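Local coordinates for oxalate biosynthetic component 1 (Burkholderia thailandensis, PDB 5IKY), which probably makes oxalate as a bifunctional, quorum-sensing-dependent enzyme that joins a lyase activity to a serine hydrolase activity of the alpha/beta-hydrolase type, at residues A[495-498]-A[499-502]; A[1002-1006]-A[1007-1011]; A[1030-1033]-A[1034-1038]. All coordinates share one frame; numbering follows the deposited sequence.

Contact 1: residues A[495-498]-A[499-502]; sequences CGTG and DQVR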
loop_
_atom_site.group_PDB
_atom_site.type_symbol
_atom_site.label_atom_id
_atom_site.label_comp_id
_atom_site.label_asym_id
_atom_site.label_seq_id
_atom_site.Cartn_x
_atom_site.Cartn_y
_atom_site.Cartn_z
ATOM N N CYS A 495 -12.644 -6.840 13.196
ATOM C CA CYS A 495 -12.933 -7.292 11.836
ATOM C C CYS A 495 -11.661 -7.680 11.086
ATOM O O CYS A 495 -11.613 -7.636 9.859
ATOM C CB CYS A 495 -13.686 -6.204 11.062
ATOM S SG CYS A 495 -15.304 -5.769 11.739
ATOM N N GLY A 496 -10.636 -8.069 11.833
ATOM C CA GLY A 496 -9.353 -8.412 11.254
ATOM C C GLY A 496 -8.253 -7.677 11.988
ATOM O O GLY A 496 -8.528 -6.809 12.820
ATOM N N THR A 497 -7.007 -8.020 11.685
ATOM C CA THR A 497 -5.867 -7.378 12.325
ATOM C C THR A 497 -5.772 -5.913 11.907
ATOM O O THR A 497 -5.422 -5.049 12.717
ATOM C CB THR A 497 -4.556 -8.118 11.991
ATOM O OG1 THR A 497 -4.558 -9.392 12.647
ATOM C CG2 THR A 497 -3.346 -7.329 12.459
ATOM N N GLY A 498 -6.108 -5.637 10.650
ATOM C CA GLY A 498 -6.099 -4.280 10.134
ATOM C C GLY A 498 -6.989 -3.359 10.945
ATOM O O GLY A 498 -6.704 -2.172 11.096
ATOM N N ASP A 499 -8.075 -3.918 11.468
ATOM C CA ASP A 499 -8.977 -3.186 12.345
ATOM C C ASP A 499 -8.227 -2.708 13.589
ATOM O O ASP A 499 -8.353 -1.555 14.002
ATOM C CB ASP A 499 -10.161 -4.069 12.744
ATOM C CG ASP A 499 -11.363 -3.269 13.205
ATOM O OD1 ASP A 499 -11.255 -2.030 13.322
ATOM O OD2 ASP A 499 -12.414 -3.891 13.467
ATOM N N GLN A 500 -7.433 -3.604 14.169
ATOM C CA GLN A 500 -6.689 -3.308 15.388
ATOM C C GLN A 500 -5.486 -2.401 15.133
ATOM O O GLN A 500 -5.134 -1.578 15.978
ATOM C CB GLN A 500 -6.235 -4.607 16.052
ATOM C CG GLN A 500 -7.373 -5.410 16.660
ATOM C CD GLN A 500 -6.987 -6.849 16.922
ATOM O OE1 GLN A 500 -6.094 -7.387 16.271
ATOM N NE2 GLN A 500 -7.659 -7.482 17.879
ATOM N N VAL A 501 -4.854 -2.556 13.972
ATOM C CA VAL A 501 -3.751 -1.682 13.589
ATOM C C VAL A 501 -4.262 -0.255 13.416
ATOM O O VAL A 501 -3.599 0.708 13.803
ATOM C CB VAL A 501 -3.071 -2.155 12.289
ATOM C CG1 VAL A 501 -2.018 -1.156 11.843
ATOM C CG2 VAL A 501 -2.445 -3.525 12.489
ATOM N N ARG A 502 -5.455 -0.132 12.844
ATOM C CA ARG A 502 -6.088 1.167 12.664
ATOM C C ARG A 502 -6.342 1.829 14.012
ATOM O O ARG A 502 -6.072 3.016 14.196
ATOM C CB ARG A 502 -7.399 1.026 11.891
ATOM C CG ARG A 502 -8.107 2.346 11.641
ATOM C CD ARG A 502 -9.414 2.140 10.896
ATOM N NE ARG A 502 -10.038 3.411 10.543
ATOM C CZ ARG A 502 -9.765 4.090 9.433
ATOM N NH1 ARG A 502 -8.877 3.620 8.568
ATOM N NH2 ARG A 502 -10.379 5.240 9.189
#

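Contact 2: residues A[1002-1006]-A[1007-1011]; sequences AGTTS and RHYVI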
loop_
_atom_site.group_PDB
_atom_site.type_symbol
_atom_site.label_atom_id
_atom_site.label_comp_id
_atom_site.label_asym_id
_atom_site.label_seq_id
_atom_site.Cartn_x
_atom_site.Cartn_y
_atom_site.Cartn_z
ATOM N N ALA A 1002 8.997 9.928 -9.416
ATOM C CA ALA A 1002 10.416 9.643 -9.610
ATOM C C ALA A 1002 11.205 10.906 -9.948
ATOM O O ALA A 1002 12.411 10.976 -9.714
ATOM C CB ALA A 1002 10.600 8.599 -10.705
ATOM N N GLY A 1003 10.519 11.902 -10.497
ATOM C CA GLY A 1003 11.164 13.137 -10.900
ATOM C C GLY A 1003 11.125 14.222 -9.840
ATOM O O GLY A 1003 11.665 15.309 -10.041
ATOM N N THR A 1004 10.488 13.931 -8.709
ATOM C CA THR A 1004 10.333 14.922 -7.648
ATOM C C THR A 1004 10.847 14.412 -6.308
ATOM O O THR A 1004 11.143 13.227 -6.155
ATOM C CB THR A 1004 8.866 15.346 -7.485
ATOM O OG1 THR A 1004 8.040 14.179 -7.370
ATOM C CG2 THR A 1004 8.416 16.161 -8.686
ATOM N N THR A 1005 10.953 15.315 -5.337
ATOM C CA THR A 1005 11.464 14.960 -4.016
ATOM C C THR A 1005 10.567 15.476 -2.896
ATOM O O THR A 1005 10.866 15.288 -1.718
ATOM C CB THR A 1005 12.893 15.504 -3.793
ATOM O OG1 THR A 1005 12.883 16.935 -3.881
ATOM C CG2 THR A 1005 13.856 14.939 -4.828
ATOM N N SER A 1006 9.469 16.128 -3.266
ATOM C CA SER A 1006 8.525 16.653 -2.285
ATOM C C SER A 1006 7.795 15.517 -1.576
ATOM O O SER A 1006 7.357 14.562 -2.216
ATOM C CB SER A 1006 7.518 17.592 -2.955
ATOM O OG SER A 1006 6.614 18.139 -2.009
ATOM N N ARG A 1007 7.667 15.625 -0.257
ATOM C CA ARG A 1007 6.997 14.595 0.533
ATOM C C ARG A 1007 5.475 14.697 0.446
ATOM O O ARG A 1007 4.760 13.764 0.815
ATOM C CB ARG A 1007 7.435 14.675 1.998
ATOM C CG ARG A 1007 8.912 14.407 2.229
ATOM C CD ARG A 1007 9.239 14.433 3.715
ATOM N NE ARG A 1007 10.659 14.209 3.973
ATOM C CZ ARG A 1007 11.191 13.023 4.248
ATOM N NH1 ARG A 1007 10.419 11.945 4.304
ATOM N NH2 ARG A 1007 12.494 12.914 4.470
ATOM N N HIS A 1008 4.985 15.833 -0.045
ATOM C CA HIS A 1008 3.548 16.075 -0.146
ATOM C C HIS A 1008 2.859 15.130 -1.130
ATOM O O HIS A 1008 1.661 14.870 -1.014
ATOM C CB HIS A 1008 3.282 17.528 -0.554
ATOM C CG HIS A 1008 3.610 18.526 0.512
ATOM N ND1 HIS A 1008 2.952 18.565 1.722
ATOM C CD2 HIS A 1008 4.523 19.526 0.548
ATOM C CE1 HIS A 1008 3.447 19.543 2.460
ATOM N NE2 HIS A 1008 4.401 20.142 1.769
ATOM N N TYR A 1009 3.617 14.617 -2.094
ATOM C CA TYR A 1009 3.066 13.728 -3.115
ATOM C C TYR A 1009 2.849 12.309 -2.595
ATOM O O TYR A 1009 2.214 11.489 -3.258
ATOM C CB TYR A 1009 3.984 13.679 -4.339
ATOM C CG TYR A 1009 4.162 14.996 -5.064
ATOM C CD1 TYR A 1009 3.199 15.993 -4.991
ATOM C CD2 TYR A 1009 5.295 15.234 -5.831
ATOM C CE1 TYR A 1009 3.364 17.195 -5.658
ATOM C CE2 TYR A 1009 5.469 16.428 -6.501
ATOM C CZ TYR A 1009 4.503 17.404 -6.410
ATOM O OH TYR A 1009 4.684 18.592 -7.077
ATOM N N VAL A 1010 3.383 12.023 -1.411
ATOM C CA VAL A 1010 3.335 10.674 -0.856
ATOM C C VAL A 1010 2.166 10.486 0.106
ATOM O O VAL A 1010 2.042 11.209 1.098
ATOM C CB VAL A 1010 4.646 10.327 -0.125
ATOM C CG1 VAL A 1010 4.575 8.925 0.471
ATOM C CG2 VAL A 1010 5.827 10.452 -1.073
ATOM N N ILE A 1011 1.316 9.506 -0.189
ATOM C CA ILE A 1011 0.162 9.208 0.652
ATOM C C ILE A 1011 0.504 8.176 1.722
ATOM O O ILE A 1011 0.966 7.075 1.421
ATOM C CB ILE A 1011 -1.034 8.691 -0.178
ATOM C CG1 ILE A 1011 -1.494 9.758 -1.174
ATOM C CG2 ILE A 1011 -2.191 8.306 0.735
ATOM C CD1 ILE A 1011 -2.715 9.362 -1.988
#

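Contact 3: residues A[1030-1033]-A[1034-1038]; sequences ADYR and YDHAT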
loop_
_atom_site.group_PDB
_atom_site.type_symbol
_atom_site.label_atom_id
_atom_site.label_comp_id
_atom_site.label_asym_id
_atom_site.label_seq_id
_atom_site.Cartn_x
_atom_site.Cartn_y
_atom_site.Cartn_z
ATOM N N ALA A 1030 -14.778 5.669 -14.431
ATOM C CA ALA A 1030 -14.877 6.886 -15.234
ATOM C C ALA A 1030 -15.581 8.015 -14.483
ATOM O O ALA A 1030 -15.451 9.186 -14.843
ATOM C CB ALA A 1030 -15.600 6.594 -16.543
ATOM N N ASP A 1031 -16.326 7.658 -13.442
ATOM C CA ASP A 1031 -17.056 8.640 -12.650
ATOM C C ASP A 1031 -16.150 9.332 -11.637
ATOM O O ASP A 1031 -16.469 10.414 -11.143
ATOM C CB ASP A 1031 -18.227 7.976 -11.920
ATOM C CG ASP A 1031 -19.239 7.368 -12.872
ATOM O OD1 ASP A 1031 -19.442 7.931 -13.967
ATOM O OD2 ASP A 1031 -19.829 6.325 -12.522
ATOM N N TYR A 1032 -15.019 8.700 -11.341
ATOM C CA TYR A 1032 -14.125 9.154 -10.279
ATOM C C TYR A 1032 -13.597 10.575 -10.466
ATOM O O TYR A 1032 -13.125 10.944 -11.542
ATOM C CB TYR A 1032 -12.939 8.196 -10.144
ATOM C CG TYR A 1032 -11.813 8.753 -9.303
ATOM C CD1 TYR A 1032 -11.917 8.812 -7.919
ATOM C CD2 TYR A 1032 -10.648 9.230 -9.895
ATOM C CE1 TYR A 1032 -10.892 9.327 -7.146
ATOM C CE2 TYR A 1032 -9.620 9.747 -9.130
ATOM C CZ TYR A 1032 -9.747 9.792 -7.757
ATOM O OH TYR A 1032 -8.725 10.305 -6.991
ATOM N N ARG A 1033 -13.684 11.358 -9.396
ATOM C CA ARG A 1033 -13.052 12.670 -9.320
ATOM C C ARG A 1033 -12.316 12.792 -7.990
ATOM O O ARG A 1033 -12.792 12.295 -6.970
ATOM C CB ARG A 1033 -14.082 13.794 -9.455
ATOM C CG ARG A 1033 -14.749 13.909 -10.815
ATOM C CD ARG A 1033 -15.750 15.056 -10.803
ATOM N NE ARG A 1033 -16.406 15.251 -12.092
ATOM C CZ ARG A 1033 -17.476 14.574 -12.498
ATOM N NH1 ARG A 1033 -18.013 13.648 -11.714
ATOM N NH2 ARG A 1033 -18.008 14.822 -13.687
ATOM N N TYR A 1034 -11.160 13.450 -7.991
ATOM C CA TYR A 1034 -10.410 13.625 -6.749
ATOM C C TYR A 1034 -10.839 14.898 -6.012
ATOM O O TYR A 1034 -10.046 15.817 -5.821
ATOM C CB TYR A 1034 -8.892 13.626 -7.013
ATOM C CG TYR A 1034 -8.407 14.520 -8.142
ATOM C CD1 TYR A 1034 -8.411 14.078 -9.460
ATOM C CD2 TYR A 1034 -7.909 15.793 -7.884
ATOM C CE1 TYR A 1034 -7.960 14.888 -10.489
ATOM C CE2 TYR A 1034 -7.455 16.606 -8.903
ATOM C CZ TYR A 1034 -7.484 16.150 -10.205
ATOM O OH TYR A 1034 -7.035 16.959 -11.224
ATOM N N ASP A 1035 -12.103 14.935 -5.595
ATOM C CA ASP A 1035 -12.624 16.049 -4.804
ATOM C C ASP A 1035 -11.987 16.082 -3.421
ATOM O O ASP A 1035 -11.813 17.150 -2.831
ATOM C CB ASP A 1035 -14.143 15.958 -4.661
ATOM C CG ASP A 1035 -14.823 15.424 -5.903
ATOM O OD1 ASP A 1035 -14.512 15.908 -7.008
ATOM O OD2 ASP A 1035 -15.693 14.536 -5.776
ATOM N N HIS A 1036 -11.628 14.902 -2.924
ATOM C CA HIS A 1036 -11.054 14.746 -1.591
ATOM C C HIS A 1036 -9.702 15.439 -1.440
ATOM O O HIS A 1036 -9.205 15.600 -0.324
ATOM C CB HIS A 1036 -10.901 13.260 -1.264
ATOM C CG HIS A 1036 -10.021 12.525 -2.225
ATOM N ND1 HIS A 1036 -10.483 12.023 -3.423
ATOM C CD2 HIS A 1036 -8.702 12.222 -2.175
ATOM C CE1 HIS A 1036 -9.490 11.437 -4.066
ATOM N NE2 HIS A 1036 -8.397 11.543 -3.330
ATOM N N ALA A 1037 -9.115 15.829 -2.568
ATOM C CA ALA A 1037 -7.807 16.474 -2.590
ATOM C C ALA A 1037 -7.765 17.717 -1.703
ATOM O O ALA A 1037 -8.697 18.523 -1.698
ATOM C CB ALA A 1037 -7.427 16.832 -4.016
ATOM N N THR A 1038 -6.678 17.858 -0.951
ATOM C CA THR A 1038 -6.515 18.984 -0.040
ATOM C C THR A 1038 -5.363 19.880 -0.477
ATOM O O THR A 1038 -4.220 19.432 -0.561
ATOM C CB THR A 1038 -6.259 18.510 1.403
ATOM O OG1 THR A 1038 -7.270 17.572 1.791
ATOM C CG2 THR A 1038 -6.267 19.692 2.362
#

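Contact 1: residues A[495-498]-A[499-502]
The flat carboxylate of D499 meets C495 through OD2, which accepts the backbone N-H of C495 on its anti lone pair, the one turned away from OD1. This bond is nearly straight: C495 N to D499 OD2 is 3.0 Å, with 170° at the hydrogen. CG of D499 stands anti to its own backbone N (chi1 -159°), a torsion that sends the carboxylate back along the chain. OD2 also forms a salt bridge with R492, so two donors grip the same oxygen. The amide of Q500 comes less close; its OE1 faces T497 CA at 4.0 Å, while NE2 is held by the backbone oxygens of A479 and N481.

Between these groups the chain winds into its first turn. G496, the residue preceding helix 497-510, has a positive phi that suits glycine, and its O receives only a weak bond from D499 N, at 3.2 Å. The regular ladder begins with V501 N bonding T497 O at 2.8 Å, close to the C=O axis, and R502 N bonding G498 O at 3.0 Å. Alongside it, CG2 of T497 touches CG2 of V501 at 3.9 Å. R502 starts beside G498 O, then extends away to a salt bridge with D1018 on helix 1015-1025.

The negative charge of D499 probably interacts favourably with the partial positive charge of the helix N-terminus. Its bond to the N-H of C495, just ahead of the helix, is a side-chain-to-backbone closure at the start of helix 497-510, beside the barrel-like parallel sheet.

Contact 2: residues A[1002-1006]-A[1007-1011]
T1004 turns OG1 into the position between its backbone N and carbonyl carbon (chi1 51°), while Y1009 holds its ring beside its own N (chi1 -63°), and the two side chains meet at about a right angle. The threonine reaches the edge of the ring: OG1 is 3.3 Å from Y1009 CD2, and T1004 CG2 lies 3.7 Å from Y1009 CE2. The polar end of T1004 is spoken for by the carbonyls of S1000 and L1001 within helix 998-1002. Over one face of the same ring, offset toward its rim, sits S1006 CB, 4.2 Å above the plane.

S1006 does a second job with its hydroxyl. OG receives a weak bond from H1008 N at 3.4 Å and approaches the imidazole edge at CD2. Residues 1007-1009 make a single turn of helical backbone angles, closed by V1010 N bonding R1007 O at 3.1 Å. Y1009 OH bonds R1052 of strand 1049-1054, whereas the carbonyls of T1005 and S1006 bond Q711 and R710 of the cap domain.

A serine hydroxyl taking the N-H two residues on fits an ST turn, though the bond is weak, here in the loop between helices 998-1002 and 1015-1025 of the alpha/beta-hydrolase part.

Contact 3: residues A[1030-1033]-A[1034-1038]
R1033 and D1035 are joined across an inverse gamma turn centred on Y1034, whose phi and psi of -89° and 63° let D1035 N reach R1033 O in a weak bond of 3.1 Å; a type I beta turn from Y1034 to A1037 overlaps it. The side chains of R1033 and D1035 meet near the backbone: D1035 OD1 rests 3.3 Å from R1033 CB. Their charged ends do not pair, for R1033 NE stays 5.5 Å from D1035 OD1, although the guanidinium and carboxylate planes are not far from parallel. Any attraction between them is therefore probably modest.

These overlapping turns lie in the connection between helix 1015-1025 and strand 1038-1043, an outermost strand of the mixed sheet in the alpha/beta-hydrolase part of the enzyme. The buried ring of Y1032 crosses the side chains of both Y1034 and H1036 at about right angles. Y1034 N lies over one face of it, 3.9 Å above the plane and displaced toward the rim. The hydroxyl end is wedged between neighbours: Y1032 OH approaches Y1034 CB at 3.3 Å and, in the plane of the imidazole, H1036 CE1 at 3.2 Å. With chi1 at 59°, H1036 folds its ring over its own backbone to offer that edge.

The polar ends of Y1032, H1036 and Y1034 are each bonded to a backbone carbonyl: Y1032 OH to F1057, H1036 NE2 to G1055 and Y1034 OH to Y1074. F1057 also stacks its ring on Y1032, while H1036 packs against V1019 of helix 1015-1025.

Overall arrangement
The three contacts follow one another along the chain, and none touches another. Contact 1 opens helix 497-510 beside the parallel sheet of the magnesium-binding, barrel-like region; its T497 side chain is about 12 Å from the metal. Contacts 2 and 3 belong to the C-terminal alpha/beta-hydrolase region, with centres 19 Å apart and nearest atoms about 6 Å apart. Helix 1015-1025 lies between them in sequence; contact 3 runs into strand 1038-1043, while side chains of contact 2 pack on its neighbour 1049-1054. Contact 1 lies farther off, its centre 28 Å and 26 Å from theirs, yet R502 salt-bridges D1018 on that same helix, linking the two regions that probably carry the two activities.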